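Side-chain contacts in taurocyamine kinase (Schistosoma mansoni, PDB 4WOD), which reversibly transfers a phosphate group between ATP and the guanidino compound taurocyamine, as a member of the ATP:guanido phosphotransferase family: residues Lys517-Glu522 / Asn611-Ser616; Gly569-His572 / Thr577-Val580. The protein carries 4 engineered substitutions. One frame throughout, in Å; residues are numbered along the deposited sequence.

Contact 1: Lys517-Glu522 / Asn611-Ser616; sequences KGLTGE and NAIGKS
Leu519 meets helix 599-614 through one of its two methyl groups. CD2 of Leu519 lies 3.5 Å from CB of Ala612, and the same carbon is 4.3 Å from CG1 of Ile613, so a single branch touches two successive residues of the helix. No hydrogen bond joins the two segments, and the small interface is entirely apolar. Alanine suits its place because its short side chain lets the loop methyl come close to the helix, with only 7.0 Å between CA of Leu519 and CA of Ala612. Leu519 reaches across with CG anti to its own carbonyl carbon (chi1 -66°), which carries the forked end nearer to the helix than the start of the side chain would suggest. The other branch, CD1, is turned to the sheet. Ile613 is likewise shared: it also rests on Leu516 of helix 502-517 and on Met588 and Ile590 of the sheet. Farther along the loop, Glu522 gives a polar tie to the same helix, its OE2 forming a salt bridge with Arg605, while its carbonyl O accepts a hydrogen bond from ND2 of Asn573. The whole is hydrophobic packing of a helix-to-strand connection against a helix that covers one face of an antiparallel sheet, in the C-terminal catalytic domain of the second repeat of this phosphagen kinase.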
ATOM      1  N   LYS A 517     -17.587 -26.744  -9.808  1.00 14.87           N
ATOM      2  CA  LYS A 517     -17.899 -27.865  -8.922  1.00 17.68           C
ATOM      3  C   LYS A 517     -18.600 -29.000  -9.677  1.00 18.77           C
ATOM      4  O   LYS A 517     -18.688 -30.130  -9.184  1.00 17.38           O
ATOM      5  CB  LYS A 517     -18.779 -27.411  -7.753  1.00 16.21           C
ATOM      6  CG  LYS A 517     -18.143 -26.397  -6.808  1.00 15.93           C
ATOM      7  CD  LYS A 517     -19.178 -25.850  -5.818  1.00 18.94           C
ATOM      8  CE  LYS A 517     -18.579 -24.811  -4.874  1.00 23.48           C
ATOM      9  NZ  LYS A 517     -19.562 -24.379  -3.823  1.00 25.48           N
ATOM     10  N   GLY A 518     -19.147 -28.693 -10.850  1.00 14.16           N
ATOM     11  CA  GLY A 518     -19.798 -29.723 -11.641  1.00 17.06           C
ATOM     12  C   GLY A 518     -18.887 -30.424 -12.649  1.00 15.75           C
ATOM     13  O   GLY A 518     -19.335 -31.356 -13.327  1.00 16.33           O
ATOM     14  N   LEU A 519     -17.628 -29.988 -12.765  1.00 13.22           N
ATOM     15  CA  LEU A 519     -16.701 -30.575 -13.761  1.00 16.35           C
ATOM     16  C   LEU A 519     -16.405 -32.011 -13.410  1.00 16.70           C
ATOM     17  O   LEU A 519     -16.305 -32.339 -12.239  1.00 15.66           O
ATOM     18  CB  LEU A 519     -15.385 -29.818 -13.837  1.00 15.52           C
ATOM     19  CG  LEU A 519     -15.430 -28.378 -14.363  1.00 19.88           C
ATOM     20  CD1 LEU A 519     -14.072 -27.723 -14.150  1.00 17.29           C
ATOM     21  CD2 LEU A 519     -15.796 -28.405 -15.834  1.00 17.00           C
ATOM     22  N   THR A 520     -16.270 -32.852 -14.423  1.00 18.94           N
ATOM     23  CA  THR A 520     -16.101 -34.283 -14.209  1.00 22.23           C
ATOM     24  C   THR A 520     -14.826 -34.826 -14.844  1.00 18.26           C
ATOM     25  O   THR A 520     -14.137 -34.125 -15.570  1.00 24.55           O
ATOM     26  CB  THR A 520     -17.285 -35.070 -14.783  1.00 22.23           C
ATOM     27  OG1 THR A 520     -17.261 -34.962 -16.214  1.00 22.69           O
ATOM     28  CG2 THR A 520     -18.605 -34.516 -14.252  1.00 21.18           C
ATOM     29  N   GLY A 521     -14.531 -36.088 -14.551  1.00 21.82           N
ATOM     30  CA  GLY A 521     -13.392 -36.785 -15.112  1.00 18.44           C
ATOM     31  C   GLY A 521     -12.085 -36.138 -14.712  1.00 19.26           C
ATOM     32  O   GLY A 521     -11.880 -35.769 -13.556  1.00 19.27           O
ATOM     33  N   GLU A 522     -11.199 -36.004 -15.690  1.00 20.70           N
ATOM     34  CA  GLU A 522      -9.910 -35.341 -15.511  1.00 24.15           C
ATOM     35  C   GLU A 522     -10.051 -33.920 -14.943  1.00 20.97           C
ATOM     36  O   GLU A 522      -9.146 -33.396 -14.289  1.00 23.38           O
ATOM     37  CB  GLU A 522      -9.173 -35.287 -16.851  1.00 24.14           C
ATOM     38  CG  GLU A 522      -7.722 -34.883 -16.736  1.00 36.92           C
ATOM     39  CD  GLU A 522      -6.941 -35.176 -18.005  1.00 39.18           C
ATOM     40  OE1 GLU A 522      -7.587 -35.425 -19.054  1.00 41.85           O
ATOM     41  OE2 GLU A 522      -5.687 -35.165 -17.949  1.00 38.00           O
ATOM     42  N   ASN A 611     -14.521 -25.737 -22.923  1.00 14.63           N
ATOM     43  CA  ASN A 611     -15.831 -26.123 -23.411  1.00 19.27           C
ATOM     44  C   ASN A 611     -16.793 -26.499 -22.282  1.00 16.64           C
ATOM     45  O   ASN A 611     -17.947 -26.106 -22.307  1.00 15.05           O
ATOM     46  CB  ASN A 611     -15.705 -27.269 -24.417  1.00 13.68           C
ATOM     47  CG  ASN A 611     -15.124 -26.805 -25.743  1.00 26.43           C
ATOM     48  OD1 ASN A 611     -15.177 -25.614 -26.074  1.00 25.64           O
ATOM     49  ND2 ASN A 611     -14.558 -27.735 -26.503  1.00 25.34           N
ATOM     50  N   ALA A 612     -16.310 -27.253 -21.292  1.00 18.01           N
ATOM     51  CA  ALA A 612     -17.152 -27.686 -20.175  1.00 13.75           C
ATOM     52  C   ALA A 612     -17.644 -26.491 -19.338  1.00 14.50           C
ATOM     53  O   ALA A 612     -18.812 -26.405 -18.975  1.00 16.93           O
ATOM     54  CB  ALA A 612     -16.389 -28.679 -19.293  1.00 12.93           C
ATOM     55  N   ILE A 613     -16.734 -25.579 -19.035  1.00 11.28           N
ATOM     56  CA  ILE A 613     -17.086 -24.383 -18.313  1.00 13.28           C
ATOM     57  C   ILE A 613     -18.101 -23.557 -19.114  1.00 12.91           C
ATOM     58  O   ILE A 613     -19.065 -23.014 -18.539  1.00 16.46           O
ATOM     59  CB  ILE A 613     -15.826 -23.567 -17.983  1.00 16.15           C
ATOM     60  CG1 ILE A 613     -14.936 -24.381 -17.032  1.00 13.93           C
ATOM     61  CG2 ILE A 613     -16.203 -22.212 -17.357  1.00 14.96           C
ATOM     62  CD1 ILE A 613     -13.619 -23.742 -16.704  1.00 14.88           C
ATOM     63  N   GLY A 614     -17.900 -23.509 -20.430  1.00 15.10           N
ATOM     64  CA  GLY A 614     -18.705 -22.718 -21.357  1.00 16.95           C
ATOM     65  C   GLY A 614     -20.153 -23.159 -21.488  1.00 18.57           C
ATOM     66  O   GLY A 614     -21.029 -22.376 -21.877  1.00 18.30           O
ATOM     67  N   LYS A 615     -20.422 -24.410 -21.130  1.00 16.13           N
ATOM     68  CA  LYS A 615     -21.802 -24.874 -21.014  1.00 21.42           C
ATOM     69  C   LYS A 615     -22.652 -24.029 -20.059  1.00 17.91           C
ATOM     70  O   LYS A 615     -23.856 -23.893 -20.278  1.00 18.99           O
ATOM     71  CB  LYS A 615     -21.840 -26.339 -20.558  1.00 21.34           C
ATOM     72  CG  LYS A 615     -21.138 -27.293 -21.509  1.00 21.58           C
ATOM     73  CD  LYS A 615     -21.848 -27.323 -22.836  1.00 23.98           C
ATOM     74  CE  LYS A 615     -21.665 -28.663 -23.514  1.00 31.60           C
ATOM     75  NZ  LYS A 615     -20.547 -28.624 -24.479  1.00 26.10           N
ATOM     76  N   SER A 616     -22.042 -23.439 -19.028  1.00 17.45           N
ATOM     77  CA  SER A 616     -22.826 -22.792 -17.964  1.00 14.53           C
ATOM     78  C   SER A 616     -22.865 -21.263 -18.053  1.00 22.08           C
ATOM     79  O   SER A 616     -23.522 -20.599 -17.236  1.00 19.31           O
ATOM     80  CB  SER A 616     -22.287 -23.189 -16.585  1.00 18.28           C
ATOM     81  OG  SER A 616     -22.416 -24.593 -16.361  1.00 15.40           O
TER

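Contact 2: Gly569-His572 / Thr577-Val580; sequences GIFH and TFLV
A beta hairpin brings these segments together: strands 569-573 and 578-582 are antiparallel neighbours in the sheet of the second catalytic domain, their short segments at 162°. Phe571 and Val580 form a hydrogen-bonded pair. The amide N of Phe571 donates to O of Val580 (2.9 Å), and N of Val580 returns a bond to O of Phe571 (2.8 Å). The next pair, His572 with Leu579, is non-hydrogen-bonded; CB of His572 lies 3.7 Å from CG of Leu579, on the face opposite Phe571 and Val580. The imidazole turns away from Leu579 to the ring of Tyr528 (planes at about 45°) on strand 525-529, which borders strand 569-573 on its other side. Beta-branched Val580 suits an extended strand; on its face, Phe571 and Val580 both pack on Leu516 of helix 502-517, while Phe578 touches Ile590. At the turn, OD1 of Asn573 accepts hydrogen bonds from N of Thr577 and N of Phe578. Phe571 has CG anti to its amide nitrogen (chi1 171°), which extends the ring to both partners: CD2 is 4.0 Å from CG2 of Val580, and CE2 meets the ring edge of Phe578 at CD2, also 4.0 Å away.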
ATOM      1  N   GLY A 569     -10.907 -16.898  -5.841  1.00 21.20           N
ATOM      2  CA  GLY A 569     -10.581 -18.257  -5.443  1.00 20.49           C
ATOM      3  C   GLY A 569      -9.769 -19.000  -6.482  1.00 23.25           C
ATOM      4  O   GLY A 569      -9.546 -18.510  -7.585  1.00 17.65           O
ATOM      5  N   ILE A 570      -9.315 -20.190  -6.102  1.00 20.11           N
ATOM      6  CA  ILE A 570      -8.548 -21.054  -6.970  1.00 15.23           C
ATOM      7  C   ILE A 570      -9.223 -22.418  -7.021  1.00 19.16           C
ATOM      8  O   ILE A 570      -9.569 -22.978  -5.982  1.00 18.57           O
ATOM      9  CB  ILE A 570      -7.085 -21.214  -6.480  1.00 20.49           C
ATOM     10  CG1 ILE A 570      -6.389 -19.845  -6.403  1.00 18.76           C
ATOM     11  CG2 ILE A 570      -6.302 -22.170  -7.406  1.00 16.65           C
ATOM     12  CD1 ILE A 570      -5.010 -19.904  -5.781  1.00 25.89           C
ATOM     13  N   PHE A 571      -9.393 -22.937  -8.237  1.00 16.50           N
ATOM     14  CA  PHE A 571      -9.893 -24.292  -8.481  1.00 18.82           C
ATOM     15  C   PHE A 571      -8.770 -25.129  -9.094  1.00 16.47           C
ATOM     16  O   PHE A 571      -8.004 -24.637  -9.911  1.00 15.70           O
ATOM     17  CB  PHE A 571     -11.106 -24.259  -9.428  1.00 18.68           C
ATOM     18  CG  PHE A 571     -11.567 -25.624  -9.904  1.00 18.33           C
ATOM     19  CD1 PHE A 571     -12.498 -26.342  -9.178  1.00 16.19           C
ATOM     20  CD2 PHE A 571     -11.091 -26.163 -11.099  1.00 17.25           C
ATOM     21  CE1 PHE A 571     -12.931 -27.596  -9.606  1.00 17.06           C
ATOM     22  CE2 PHE A 571     -11.524 -27.419 -11.549  1.00 14.96           C
ATOM     23  CZ  PHE A 571     -12.445 -28.131 -10.797  1.00 18.04           C
ATOM     24  N   HIS A 572      -8.653 -26.390  -8.696  1.00 20.26           N
ATOM     25  CA  HIS A 572      -7.866 -27.305  -9.504  1.00 14.33           C
ATOM     26  C   HIS A 572      -8.306 -28.743  -9.300  1.00 16.32           C
ATOM     27  O   HIS A 572      -8.987 -29.069  -8.326  1.00 14.44           O
ATOM     28  CB  HIS A 572      -6.354 -27.151  -9.237  1.00 19.51           C
ATOM     29  CG  HIS A 572      -5.922 -27.444  -7.830  1.00 21.56           C
ATOM     30  ND1 HIS A 572      -6.114 -28.669  -7.221  1.00 21.93           N
ATOM     31  CD2 HIS A 572      -5.259 -26.678  -6.929  1.00 23.53           C
ATOM     32  CE1 HIS A 572      -5.612 -28.634  -5.998  1.00 25.16           C
ATOM     33  NE2 HIS A 572      -5.085 -27.438  -5.797  1.00 26.11           N
ATOM     34  N   THR A 577      -3.245 -30.460 -12.663  1.00 15.73           N
ATOM     35  CA  THR A 577      -2.921 -30.327 -14.074  1.00 17.86           C
ATOM     36  C   THR A 577      -3.981 -29.522 -14.811  1.00 15.55           C
ATOM     37  O   THR A 577      -3.827 -29.208 -15.985  1.00 20.47           O
ATOM     38  CB  THR A 577      -2.781 -31.685 -14.759  1.00 20.95           C
ATOM     39  OG1 THR A 577      -4.015 -32.400 -14.658  1.00 17.15           O
ATOM     40  CG2 THR A 577      -1.662 -32.483 -14.114  1.00 17.30           C
ATOM     41  N   PHE A 578      -5.043 -29.181 -14.099  1.00 15.68           N
ATOM     42  CA  PHE A 578      -6.069 -28.296 -14.620  1.00 15.43           C
ATOM     43  C   PHE A 578      -6.480 -27.365 -13.483  1.00 16.88           C
ATOM     44  O   PHE A 578      -6.862 -27.823 -12.412  1.00 15.57           O
ATOM     45  CB  PHE A 578      -7.277 -29.088 -15.165  1.00 16.44           C
ATOM     46  CG  PHE A 578      -8.353 -28.210 -15.737  1.00 14.35           C
ATOM     47  CD1 PHE A 578      -8.201 -27.643 -16.992  1.00 17.02           C
ATOM     48  CD2 PHE A 578      -9.500 -27.930 -15.005  1.00 16.84           C
ATOM     49  CE1 PHE A 578      -9.191 -26.809 -17.524  1.00 17.11           C
ATOM     50  CE2 PHE A 578     -10.499 -27.098 -15.533  1.00 16.30           C
ATOM     51  CZ  PHE A 578     -10.332 -26.536 -16.782  1.00 15.00           C
ATOM     52  N   LEU A 579      -6.351 -26.059 -13.704  1.00 19.21           N
ATOM     53  CA  LEU A 579      -6.582 -25.084 -12.641  1.00 17.59           C
ATOM     54  C   LEU A 579      -7.324 -23.884 -13.207  1.00 16.98           C
ATOM     55  O   LEU A 579      -7.185 -23.587 -14.385  1.00 15.02           O
ATOM     56  CB  LEU A 579      -5.263 -24.613 -12.018  1.00 18.94           C
ATOM     57  CG  LEU A 579      -4.150 -25.652 -11.790  1.00 18.67           C
ATOM     58  CD1 LEU A 579      -3.259 -25.675 -13.016  1.00 19.98           C
ATOM     59  CD2 LEU A 579      -3.353 -25.344 -10.525  1.00 19.53           C
ATOM     60  N   VAL A 580      -8.096 -23.205 -12.360  1.00 13.96           N
ATOM     61  CA  VAL A 580      -8.781 -21.980 -12.761  1.00 16.41           C
ATOM     62  C   VAL A 580      -8.613 -20.941 -11.653  1.00 16.34           C
ATOM     63  O   VAL A 580      -8.906 -21.218 -10.496  1.00 13.81           O
ATOM     64  CB  VAL A 580     -10.294 -22.192 -13.035  1.00 16.56           C
ATOM     65  CG1 VAL A 580     -10.909 -20.908 -13.627  1.00 15.93           C
ATOM     66  CG2 VAL A 580     -10.537 -23.384 -13.988  1.00 14.41           C
TER

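Both contacts are buried, but they hold different levels of the same domain. Contact 2 joins neighbouring strands within the sheet, combining backbone hydrogen bonds with apolar side chains; contact 1 sets a loop against a helix over that sheet by apolar contact alone, and buries 103 Å² against 279 Å². They meet directly. CD1 of Leu519 lies 3.7 Å from CE2 of Phe571, and CD1 of Ile613 is 4.1 Å from CG2 of Val580, so the face of the hairpin bearing Phe571, Phe578 and Val580 receives both sides of contact 1. NE of Arg605 also bonds to O of Thr577, which brings the helix of contact 1 to the hairpin's second strand.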